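PDB 6QWT: genome polyprotein from Chicken sicinivirus JSY, which includes, as the part crystallised, the 3D RNA-dependent RNA polymerase, which probably copies the viral RNA during genome replication. Local coordinates for residues E65-L70 against S243-L248; P72-Y77 against N308-L313; S314-H319 against S347-F352. One frame throughout, in Å; residues are numbered along the deposited sequence.

Contact 1. Residues E65-L70 against S243-L248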
# COMPACT_ATOMS: atom_id res chain seq x y z
N GLU A 65 -21.62 13.69 1.46
CA GLU A 65 -22.04 14.44 0.29
C GLU A 65 -20.83 14.95 -0.49
O GLU A 65 -19.83 15.36 0.11
CB GLU A 65 -22.93 15.62 0.68
CG GLU A 65 -24.09 15.22 1.59
CD GLU A 65 -25.03 14.22 0.94
OE1 GLU A 65 -25.17 14.26 -0.31
OE2 GLU A 65 -25.62 13.40 1.67
N PRO A 66 -20.90 14.94 -1.82
CA PRO A 66 -19.74 15.39 -2.61
C PRO A 66 -19.55 16.89 -2.52
O PRO A 66 -20.52 17.66 -2.52
CB PRO A 66 -20.10 14.95 -4.03
CG PRO A 66 -21.59 14.94 -4.05
CD PRO A 66 -22.02 14.50 -2.67
N TRP A 67 -18.29 17.31 -2.43
CA TRP A 67 -17.99 18.72 -2.55
C TRP A 67 -18.06 19.14 -4.02
O TRP A 67 -17.99 18.29 -4.91
CB TRP A 67 -16.61 19.02 -1.94
CG TRP A 67 -15.52 18.05 -2.25
CD1 TRP A 67 -14.55 18.19 -3.21
CD2 TRP A 67 -15.24 16.82 -1.58
NE1 TRP A 67 -13.70 17.10 -3.18
CE2 TRP A 67 -14.10 16.25 -2.19
CE3 TRP A 67 -15.85 16.13 -0.52
CZ2 TRP A 67 -13.57 15.03 -1.78
CZ3 TRP A 67 -15.32 14.92 -0.12
CH2 TRP A 67 -14.19 14.38 -0.75
N PRO A 68 -18.24 20.44 -4.29
CA PRO A 68 -18.58 20.87 -5.66
C PRO A 68 -17.67 20.35 -6.76
O PRO A 68 -18.15 20.12 -7.88
CB PRO A 68 -18.52 22.40 -5.56
CG PRO A 68 -18.92 22.68 -4.17
CD PRO A 68 -18.34 21.56 -3.34
N SER A 69 -16.38 20.15 -6.49
CA SER A 69 -15.44 19.71 -7.51
C SER A 69 -15.24 18.20 -7.52
O SER A 69 -14.45 17.71 -8.33
CB SER A 69 -14.09 20.41 -7.32
OG SER A 69 -13.46 20.00 -6.11
N LEU A 70 -15.94 17.45 -6.66
CA LEU A 70 -15.68 16.02 -6.54
C LEU A 70 -16.20 15.25 -7.75
O LEU A 70 -15.45 14.48 -8.37
CB LEU A 70 -16.29 15.47 -5.25
CG LEU A 70 -16.10 13.97 -5.04
CD1 LEU A 70 -14.62 13.58 -5.16
CD2 LEU A 70 -16.67 13.52 -3.70
N SER A 243 -16.59 8.36 2.54
CA SER A 243 -17.42 7.35 1.89
C SER A 243 -17.80 7.77 0.47
O SER A 243 -17.86 6.94 -0.44
CB SER A 243 -18.69 7.10 2.71
OG SER A 243 -18.43 6.19 3.76
N VAL A 244 -18.07 9.07 0.28
CA VAL A 244 -18.64 9.53 -0.98
C VAL A 244 -17.70 9.26 -2.15
O VAL A 244 -18.16 9.00 -3.27
CB VAL A 244 -19.01 11.03 -0.86
CG1 VAL A 244 -17.76 11.88 -0.64
CG2 VAL A 244 -19.81 11.49 -2.07
N VAL A 245 -16.39 9.29 -1.93
CA VAL A 245 -15.44 9.03 -3.01
C VAL A 245 -15.53 7.58 -3.46
O VAL A 245 -15.60 7.28 -4.66
CB VAL A 245 -14.01 9.42 -2.59
CG1 VAL A 245 -13.04 9.15 -3.73
CG2 VAL A 245 -13.95 10.88 -2.18
N PHE A 246 -15.52 6.65 -2.50
CA PHE A 246 -15.67 5.23 -2.84
C PHE A 246 -17.00 4.96 -3.52
O PHE A 246 -17.06 4.19 -4.49
CB PHE A 246 -15.55 4.37 -1.57
CG PHE A 246 -14.14 3.99 -1.23
CD1 PHE A 246 -13.38 3.24 -2.11
CD2 PHE A 246 -13.58 4.38 -0.02
CE1 PHE A 246 -12.08 2.89 -1.79
CE2 PHE A 246 -12.29 4.02 0.30
CZ PHE A 246 -11.53 3.28 -0.58
N LYS A 247 -18.07 5.57 -3.03
CA LYS A 247 -19.39 5.36 -3.62
C LYS A 247 -19.42 5.81 -5.08
O LYS A 247 -19.95 5.10 -5.94
CB LYS A 247 -20.45 6.11 -2.80
CG LYS A 247 -21.88 5.74 -3.13
CD LYS A 247 -22.85 6.80 -2.63
CE LYS A 247 -23.28 7.74 -3.75
NZ LYS A 247 -23.47 9.15 -3.29
N LEU A 248 -18.84 6.97 -5.37
CA LEU A 248 -18.82 7.45 -6.75
C LEU A 248 -17.96 6.56 -7.64
O LEU A 248 -18.30 6.31 -8.80
CB LEU A 248 -18.33 8.90 -6.80
CG LEU A 248 -19.30 9.89 -6.16
CD1 LEU A 248 -18.69 11.28 -6.03
CD2 LEU A 248 -20.60 9.94 -6.95

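Contact 2. Residues P72-Y77 against N308-L313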
# COMPACT_ATOMS: atom_id res chain seq x y z
N PRO A 72 -16.96 16.40 -10.81
CA PRO A 72 -16.10 16.70 -11.97
C PRO A 72 -14.77 15.96 -11.93
O PRO A 72 -14.28 15.52 -12.98
CB PRO A 72 -15.91 18.22 -11.88
CG PRO A 72 -17.14 18.69 -11.21
CD PRO A 72 -17.46 17.64 -10.19
N ALA A 73 -14.16 15.80 -10.75
CA ALA A 73 -12.90 15.08 -10.66
C ALA A 73 -13.07 13.61 -11.02
O ALA A 73 -12.21 13.02 -11.68
CB ALA A 73 -12.30 15.22 -9.26
N VAL A 74 -14.19 13.01 -10.59
CA VAL A 74 -14.48 11.63 -10.96
C VAL A 74 -14.54 11.48 -12.48
O VAL A 74 -13.90 10.60 -13.06
CB VAL A 74 -15.79 11.16 -10.30
CG1 VAL A 74 -16.20 9.80 -10.84
CG2 VAL A 74 -15.64 11.12 -8.78
N LYS A 75 -15.30 12.36 -13.13
CA LYS A 75 -15.42 12.30 -14.59
C LYS A 75 -14.07 12.54 -15.26
O LYS A 75 -13.73 11.86 -16.24
CB LYS A 75 -16.44 13.33 -15.07
CG LYS A 75 -17.83 13.15 -14.47
CD LYS A 75 -18.40 11.79 -14.83
CE LYS A 75 -19.76 11.57 -14.19
NZ LYS A 75 -20.36 10.28 -14.61
N LEU A 76 -13.29 13.49 -14.74
CA LEU A 76 -11.99 13.78 -15.34
C LEU A 76 -11.06 12.58 -15.27
O LEU A 76 -10.41 12.22 -16.26
CB LEU A 76 -11.36 14.99 -14.65
CG LEU A 76 -10.00 15.43 -15.20
CD1 LEU A 76 -10.11 15.75 -16.69
CD2 LEU A 76 -9.48 16.63 -14.43
N TYR A 77 -10.98 11.93 -14.10
CA TYR A 77 -10.08 10.80 -13.94
C TYR A 77 -10.48 9.65 -14.86
O TYR A 77 -9.64 9.12 -15.61
CB TYR A 77 -10.07 10.34 -12.48
CG TYR A 77 -9.31 9.06 -12.26
CD1 TYR A 77 -7.92 9.02 -12.36
CD2 TYR A 77 -9.97 7.88 -11.96
CE1 TYR A 77 -7.22 7.85 -12.17
CE2 TYR A 77 -9.28 6.70 -11.76
CZ TYR A 77 -7.90 6.69 -11.87
OH TYR A 77 -7.19 5.53 -11.68
N ASN A 308 -7.09 8.41 -4.38
CA ASN A 308 -6.10 9.47 -4.30
C ASN A 308 -6.11 10.34 -5.55
O ASN A 308 -6.05 11.57 -5.46
CB ASN A 308 -4.72 8.84 -4.07
CG ASN A 308 -3.80 9.75 -3.31
OD1 ASN A 308 -3.99 10.96 -3.26
ND2 ASN A 308 -2.80 9.15 -2.66
N ASN A 309 -6.17 9.71 -6.73
CA ASN A 309 -6.22 10.48 -7.97
C ASN A 309 -7.43 11.40 -7.99
O ASN A 309 -7.32 12.59 -8.30
CB ASN A 309 -6.25 9.53 -9.18
CG ASN A 309 -4.87 9.18 -9.69
OD1 ASN A 309 -4.44 9.66 -10.75
ND2 ASN A 309 -4.16 8.33 -8.95
N ILE A 310 -8.61 10.86 -7.64
CA ILE A 310 -9.84 11.65 -7.66
C ILE A 310 -9.74 12.82 -6.69
O ILE A 310 -10.10 13.96 -7.01
CB ILE A 310 -11.05 10.76 -7.32
CG1 ILE A 310 -11.13 9.56 -8.27
CG2 ILE A 310 -12.34 11.57 -7.34
CD1 ILE A 310 -11.92 9.80 -9.50
N SER A 311 -9.25 12.55 -5.47
CA SER A 311 -9.18 13.60 -4.45
C SER A 311 -8.25 14.72 -4.88
O SER A 311 -8.59 15.90 -4.77
CB SER A 311 -8.74 12.99 -3.13
OG SER A 311 -9.60 11.93 -2.76
N LEU A 312 -7.05 14.37 -5.37
CA LEU A 312 -6.11 15.39 -5.84
C LEU A 312 -6.70 16.21 -6.98
O LEU A 312 -6.60 17.45 -6.98
CB LEU A 312 -4.81 14.73 -6.29
CG LEU A 312 -3.93 14.11 -5.21
CD1 LEU A 312 -2.98 13.08 -5.82
CD2 LEU A 312 -3.16 15.18 -4.45
N LEU A 313 -7.33 15.55 -7.95
CA LEU A 313 -7.94 16.27 -9.07
C LEU A 313 -9.04 17.21 -8.58
O LEU A 313 -9.19 18.31 -9.11
CB LEU A 313 -8.49 15.27 -10.09
CG LEU A 313 -7.44 14.52 -10.92
CD1 LEU A 313 -8.03 13.25 -11.53
CD2 LEU A 313 -6.86 15.40 -12.01

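Contact 3. Residues S314-H319 against S347-F352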
# COMPACT_ATOMS: atom_id res chain seq x y z
N SER A 314 -9.80 16.80 -7.56
CA SER A 314 -10.85 17.67 -7.05
C SER A 314 -10.26 18.92 -6.40
O SER A 314 -10.93 19.96 -6.33
CB SER A 314 -11.75 16.92 -6.06
OG SER A 314 -11.14 16.81 -4.78
N ALA A 315 -9.02 18.83 -5.91
CA ALA A 315 -8.33 20.00 -5.37
C ALA A 315 -7.79 20.89 -6.48
O ALA A 315 -7.90 22.12 -6.41
CB ALA A 315 -7.19 19.55 -4.45
N MET A 316 -7.18 20.29 -7.50
CA MET A 316 -6.61 21.07 -8.59
C MET A 316 -7.69 21.73 -9.44
O MET A 316 -7.46 22.82 -9.98
CB MET A 316 -5.69 20.18 -9.44
CG MET A 316 -4.65 19.42 -8.61
SD MET A 316 -3.58 18.28 -9.53
CE MET A 316 -4.66 17.85 -10.88
N LEU A 317 -8.87 21.11 -9.53
CA LEU A 317 -9.95 21.68 -10.32
C LEU A 317 -10.45 23.01 -9.76
O LEU A 317 -11.08 23.78 -10.50
CB LEU A 317 -11.11 20.69 -10.40
CG LEU A 317 -10.98 19.62 -11.49
CD1 LEU A 317 -12.04 18.55 -11.32
CD2 LEU A 317 -11.05 20.26 -12.87
N THR A 318 -10.19 23.30 -8.49
CA THR A 318 -10.56 24.59 -7.91
C THR A 318 -9.52 25.67 -8.15
O THR A 318 -9.78 26.84 -7.82
CB THR A 318 -10.81 24.45 -6.40
OG1 THR A 318 -9.56 24.28 -5.72
CG2 THR A 318 -11.71 23.25 -6.11
N HIS A 319 -8.37 25.34 -8.73
CA HIS A 319 -7.36 26.35 -9.01
C HIS A 319 -7.71 27.09 -10.30
O HIS A 319 -8.03 26.45 -11.31
CB HIS A 319 -5.98 25.72 -9.13
CG HIS A 319 -4.86 26.71 -9.08
ND1 HIS A 319 -4.55 27.55 -10.13
CD2 HIS A 319 -3.98 27.00 -8.09
CE1 HIS A 319 -3.53 28.31 -9.79
NE2 HIS A 319 -3.16 28.00 -8.56
N SER A 347 0.94 23.64 -1.21
CA SER A 347 0.26 24.51 -0.27
C SER A 347 -1.21 24.68 -0.65
O SER A 347 -2.09 24.63 0.21
CB SER A 347 0.95 25.87 -0.21
OG SER A 347 1.96 25.88 0.77
N PHE A 348 -1.47 24.88 -1.94
CA PHE A 348 -2.84 25.07 -2.41
C PHE A 348 -3.69 23.83 -2.16
O PHE A 348 -4.84 23.93 -1.72
CB PHE A 348 -2.84 25.44 -3.89
CG PHE A 348 -4.20 25.68 -4.46
CD1 PHE A 348 -4.92 24.63 -5.03
CD2 PHE A 348 -4.76 26.94 -4.45
CE1 PHE A 348 -6.18 24.84 -5.56
CE2 PHE A 348 -6.02 27.16 -4.99
CZ PHE A 348 -6.72 26.11 -5.54
N ILE A 349 -3.14 22.65 -2.46
CA ILE A 349 -3.89 21.41 -2.25
C ILE A 349 -4.14 21.19 -0.77
O ILE A 349 -5.24 20.78 -0.36
CB ILE A 349 -3.13 20.23 -2.89
CG1 ILE A 349 -3.09 20.40 -4.41
CG2 ILE A 349 -3.78 18.90 -2.53
CD1 ILE A 349 -2.37 19.28 -5.13
N ALA A 350 -3.14 21.46 0.07
CA ALA A 350 -3.30 21.31 1.51
C ALA A 350 -4.41 22.20 2.05
O ALA A 350 -5.23 21.77 2.87
CB ALA A 350 -1.99 21.61 2.23
N ASP A 351 -4.46 23.45 1.59
CA ASP A 351 -5.47 24.39 2.08
C ASP A 351 -6.87 23.99 1.61
O ASP A 351 -7.84 24.12 2.37
CB ASP A 351 -5.14 25.81 1.64
CG ASP A 351 -3.85 26.34 2.27
OD1 ASP A 351 -3.10 27.06 1.59
OD2 ASP A 351 -3.60 26.02 3.45
N PHE A 352 -7.00 23.51 0.37
CA PHE A 352 -8.30 23.03 -0.09
C PHE A 352 -8.76 21.83 0.72
O PHE A 352 -9.94 21.73 1.08
CB PHE A 352 -8.25 22.67 -1.58
CG PHE A 352 -9.44 21.87 -2.04
CD1 PHE A 352 -10.61 22.51 -2.41
CD2 PHE A 352 -9.40 20.49 -2.06
CE1 PHE A 352 -11.71 21.79 -2.81
CE2 PHE A 352 -10.50 19.75 -2.47
CZ PHE A 352 -11.66 20.40 -2.84

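Contact 1. Residues E65-L70 against S243-L248
L70 N donates to W67 O over 2.8 Å, and this bond draws the chain into a tight turn through P68 and S69, so that W67 and L70 face the same helix. L70 CG stands anti to the backbone N (chi1 179°), on the side toward the helix, and beyond it L70 CD2 meets V244 CG1 tip to tip at 3.6 Å. The same CD2 methyl also meets L248 CD1, one turn further along the helix, at 3.8 Å, while L70 CD1 lies more loosely against V245 CG2. V244 divides its two methyls between neighbours. Its CG1 is shared by L70 and the six-membered part of the indole, touching W67 CZ3 at 3.9 Å; its CG2 turns to P66, 3.6 Å from P66 N and 3.8 Å from P66 CD. Helix 243-256 follows strand 230-235, the strand of polymerase motif A in the palm, and the loop ahead of helix 70-81 is laid over helix 243-256. W67 brings the far end of its ring to V245, with CH2 3.8 Å from V245 CG2, an oblique approach. L70 CD2 lies above one face of the indole, toward its rim. At the other end of the ring the buried W67 NE1 is satisfied by S314 OG. Beyond P66 the chain emerges toward solvent at E65, whose OE1 remains 6.2 Å from K247 NZ, too far for a salt bridge.

Contact 2. Residues P72-Y77 against N308-L313
The Y77 ring meets N309 and I310 obliquely, with the N309 amide plane turned 47° from it. One side of the ring, CD1 and CE1, rests against N309 CB, the CE1 to CB distance being 3.6 Å; CD2 on the other side is 3.7 Å from I310 CD1. Both polar ends are bonded outside the contact: Y77 OH to Y204 O, and N309 ND2 to G205 O and, within its own helix, S305 O, so two consecutive carbonyls of one loop receive the tyrosine and the asparagine. I310 fills the middle. Its chi2 of -90° places CD1 against the other helix, 3.5 Å from both V74 CA and Y77 CB, while its CG2 meets V74 CG2 at 3.6 Å. Helix 298-316 is the long helix of polymerase motif B in the palm, and helix 70-81, from the N-terminal part of the chain, crosses it at 123° with the short axes 8.3 Å apart. Such a close approach is possible where A73 puts no more than a methyl between the backbones: A73 CB lies 3.4 Å from I310 O and also touches L313 CB. L313 spreads its branches over the next turn of helix 70-81. One branch, CD1, packs on Y77 CB, and the other, CD2, comes within 3.8 Å of L76 CD2, the two leucines crossing at about a right angle near the less buried flank.

Contact 3. Residues S314-H319 against S347-F352
F348 pushes its ring into a notch formed by A315, T318 and H319, where the chain turns from M316 to H319. F348 CG stands anti to the backbone N (chi1 -180°), leading out from its helix toward the notch. The carbonyl oxygen A315 O lies at the ring's edge, in its plane, 3.3 Å from F348 CE1, and T318 OG1 sits beside it at that edge. These two oxygens are themselves joined: T318 OG1 donates to A315 O over 2.8 Å, an angle of 146° at the oxygen, which keeps the notch in shape along with the type I turn. H319 closes one face. Its CD2 stands over the centre of the F348 ring in an edge-to-face pair, the planes 63° apart and the centroids 4.7 Å from each other. Helix 346-356, which follows the motif C hairpin of the palm, thus packs against the tail of the motif B helix. One turn further along helix 346-356, F352 slides its ring beneath the backbone bump of A315, making a CH-pi contact with CA 3.9 Å from the centroid. A315 CB projects between F352 and I349, 3.4 Å from F352 CD2. T318 CG2 fills in against F352 CE1 at 3.6 Å.

How the contacts relate
All three contacts lie on one flank of the polymerase. The centres of contacts 1 and 2 are about 10 Å apart, those of contacts 2 and 3 about 12 Å, and those of contacts 1 and 3 about 15 Å. Segment 65-70 leads into helix 70-81, on which 72-77 lies, and contacts 2 and 3 use successive parts of helix 298-316. Along the chain, contacts 1 and 2 alternate their segments, whereas contact 3 follows both. L70 CD1 on I310 CG2 joins 1 to 2, A73 and L317 join 2 to 3, and W67 reaches both S314 and F352, which joins 1 to 3. Early chain is thereby packed against the helix after motif A and the helix of motif B, beside the helix after motif C.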